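Local coordinates for protein DyP-type peroxidase (Thermobifida cellulosilytica, PDB 4GS1) that probably uses haem and hydrogen peroxide to oxidise dyes and other organic substrates, as DyP-type peroxidases do, at residues P142-G147 and V178-L182. Sequence-based numbering, arbitrary orientation. Where two conformers were deposited one is given.
Sequences PRWCGG and VRWSL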
loop_
_atom_site.group_PDB
_atom_site.type_symbol
_atom_site.label_atom_id
_atom_site.label_comp_id
_atom_site.label_asym_id
_atom_site.label_seq_id
_atom_site.Cartn_x
_atom_site.Cartn_y
_atom_site.Cartn_z
ATOM N N PRO B 142 11.282 -2.757 19.537
ATOM C CA PRO B 142 10.292 -3.105 20.567
ATOM C C PRO B 142 8.858 -2.644 20.290
ATOM O O PRO B 142 7.914 -3.373 20.604
ATOM C CB PRO B 142 10.839 -2.411 21.821
ATOM C CG PRO B 142 12.314 -2.380 21.603
ATOM C CD PRO B 142 12.486 -2.139 20.122
ATOM N N ARG B 143 8.702 -1.460 19.702
ATOM C CA ARG B 143 7.367 -0.925 19.458
ATOM C C ARG B 143 6.693 -1.558 18.243
ATOM O O ARG B 143 5.513 -1.312 17.988
ATOM C CB ARG B 143 7.405 0.598 19.336
ATOM C CG ARG B 143 7.778 1.297 20.644
ATOM C CD ARG B 143 6.934 0.798 21.834
ATOM N NE ARG B 143 5.517 1.169 21.747
ATOM C CZ ARG B 143 4.671 1.150 22.771
ATOM N NH1 ARG B 143 5.092 0.787 23.977
ATOM N NH2 ARG B 143 3.404 1.510 22.600
ATOM N N TRP B 144 7.443 -2.374 17.508
ATOM C CA TRP B 144 6.901 -3.146 16.392
ATOM C C TRP B 144 6.703 -4.603 16.809
ATOM O O TRP B 144 6.526 -5.476 15.957
ATOM C CB TRP B 144 7.855 -3.124 15.195
ATOM C CG TRP B 144 7.918 -1.850 14.435
ATOM C CD1 TRP B 144 7.157 -0.734 14.619
ATOM C CD2 TRP B 144 8.803 -1.566 13.345
ATOM N NE1 TRP B 144 7.525 0.240 13.702
ATOM C CE2 TRP B 144 8.532 -0.254 12.910
ATOM C CE3 TRP B 144 9.806 -2.297 12.701
ATOM C CZ2 TRP B 144 9.227 0.341 11.852
ATOM C CZ3 TRP B 144 10.490 -1.709 11.640
ATOM C CH2 TRP B 144 10.201 -0.401 11.233
ATOM N N CYS B 145 6.747 -4.866 18.114
ATOM C CA CYS B 145 6.563 -6.221 18.617
ATOM C C CYS B 145 5.406 -6.336 19.590
ATOM O O CYS B 145 5.083 -5.384 20.297
ATOM C CB CYS B 145 7.829 -6.712 19.321
ATOM S SG CYS B 145 9.251 -6.864 18.242
ATOM N N GLY B 146 4.793 -7.513 19.637
ATOM C CA GLY B 146 3.787 -7.786 20.649
ATOM C C GLY B 146 2.456 -7.067 20.485
ATOM O O GLY B 146 2.068 -6.668 19.385
ATOM N N GLY B 147 1.735 -6.936 21.597
ATOM C CA GLY B 147 0.407 -6.353 21.577
ATOM C C GLY B 147 -0.573 -7.138 22.430
ATOM O O GLY B 147 -0.506 -8.367 22.481
ATOM N N VAL B 178 -3.667 1.864 19.093
ATOM C CA VAL B 178 -2.799 1.156 18.151
ATOM C C VAL B 178 -1.354 1.116 18.644
ATOM O O VAL B 178 -0.775 2.155 18.991
ATOM C CB VAL B 178 -2.849 1.775 16.738
ATOM C CG1 VAL B 178 -1.815 1.124 15.839
ATOM C CG2 VAL B 178 -4.234 1.594 16.120
ATOM N N ARG B 179 -0.777 -0.084 18.684
ATOM C CA ARG B 179 0.626 -0.256 19.057
ATOM C C ARG B 179 1.536 -0.233 17.828
ATOM O O ARG B 179 2.512 0.525 17.775
ATOM C CB ARG B 179 0.821 -1.567 19.835
ATOM C CG ARG B 179 2.231 -1.783 20.363
ATOM C CD ARG B 179 2.335 -3.105 21.152
ATOM N NE ARG B 179 3.704 -3.332 21.622
ATOM C CZ ARG B 179 4.173 -2.889 22.785
ATOM N NH1 ARG B 179 3.385 -2.205 23.615
ATOM N NH2 ARG B 179 5.430 -3.127 23.123
ATOM N N TRP B 180 1.210 -1.064 16.844
ATOM C CA TRP B 180 1.897 -1.050 15.557
ATOM C C TRP B 180 0.929 -1.567 14.497
ATOM O O TRP B 180 -0.075 -2.198 14.814
ATOM C CB TRP B 180 3.216 -1.863 15.576
ATOM C CG TRP B 180 3.076 -3.334 15.907
ATOM C CD1 TRP B 180 3.257 -3.927 17.140
ATOM C CD2 TRP B 180 2.730 -4.393 15.008
ATOM N NE1 TRP B 180 3.041 -5.286 17.048
ATOM C CE2 TRP B 180 2.715 -5.595 15.752
ATOM C CE3 TRP B 180 2.429 -4.440 13.639
ATOM C CZ2 TRP B 180 2.412 -6.829 15.175
ATOM C CZ3 TRP B 180 2.126 -5.675 13.064
ATOM C CH2 TRP B 180 2.114 -6.850 13.834
ATOM N N SER B 181 1.209 -1.276 13.237
ATOM C CA SER B 181 0.411 -1.860 12.167
ATOM C C SER B 181 1.259 -1.995 10.923
ATOM O O SER B 181 2.292 -1.336 10.789
ATOM C CB SER B 181 -0.837 -1.018 11.876
ATOM O OG SER B 181 -0.509 0.103 11.061
ATOM N N LEU B 182 0.843 -2.865 10.012
ATOM C CA LEU B 182 1.551 -2.995 8.737
ATOM C C LEU B 182 0.583 -3.448 7.654
ATOM O O LEU B 182 -0.206 -4.380 7.858
ATOM C CB LEU B 182 2.722 -3.982 8.850
ATOM C CG LEU B 182 3.680 -4.110 7.659
ATOM C CD1 LEU B 182 4.307 -2.782 7.324
ATOM C CD2 LEU B 182 4.762 -5.148 7.990
HETATM O O HOH W 1 7.943 -4.854 22.615
HETATM O O HOH W 2 1.307 3.110 21.005
HETATM O O HOH W 3 3.990 1.818 19.722
HETATM O O HOH W 4 6.796 -1.379 25.016
#
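With CG of Arg179 anti to its own backbone N (chi1 -175°) and the chain extended as far as NE, the guanidinium of this strand residue reaches the turn at 142-147, while CG of Trp180 sits between the backbone N and the carbonyl carbon (chi1 60°), which turns the indole against the same turn. Each then donates one side-chain N-H to a backbone carbonyl. NE of Arg179 meets Cys145 O at 2.8 Å, nearly in line with the C=O bond, and a chain this long lets NH1 still reach Asp57. Tryptophan offers both an N-H, its NE1 meeting Gly146 O at 2.9 Å with that oxygen tilted out of the ring plane, and a flat face for the Trp144 backbone, whose carbonyl carbon is 3.5 Å from CD1 of Trp180. Glycine suits Gly147, where a side chain would jam against the preceding carbonyl.

Arg143, bent at chi2 and chi3, lays its guanidinium over Arg179, the planes 38° apart. Although NH1 of Arg143 is 3.5 Å from NH1 of Arg179, the salt bridge from Arg179 to Asp57 probably eases the repulsion. A leucine in place of Arg179 would probably leave Cys145 O without this donor and Asp57 without its cationic mate. Two successive residues, Arg179 and Trp180, pair with the single Ala55 of strand 50-58, a classic beta bulge in the N-terminal ferredoxin-like domain.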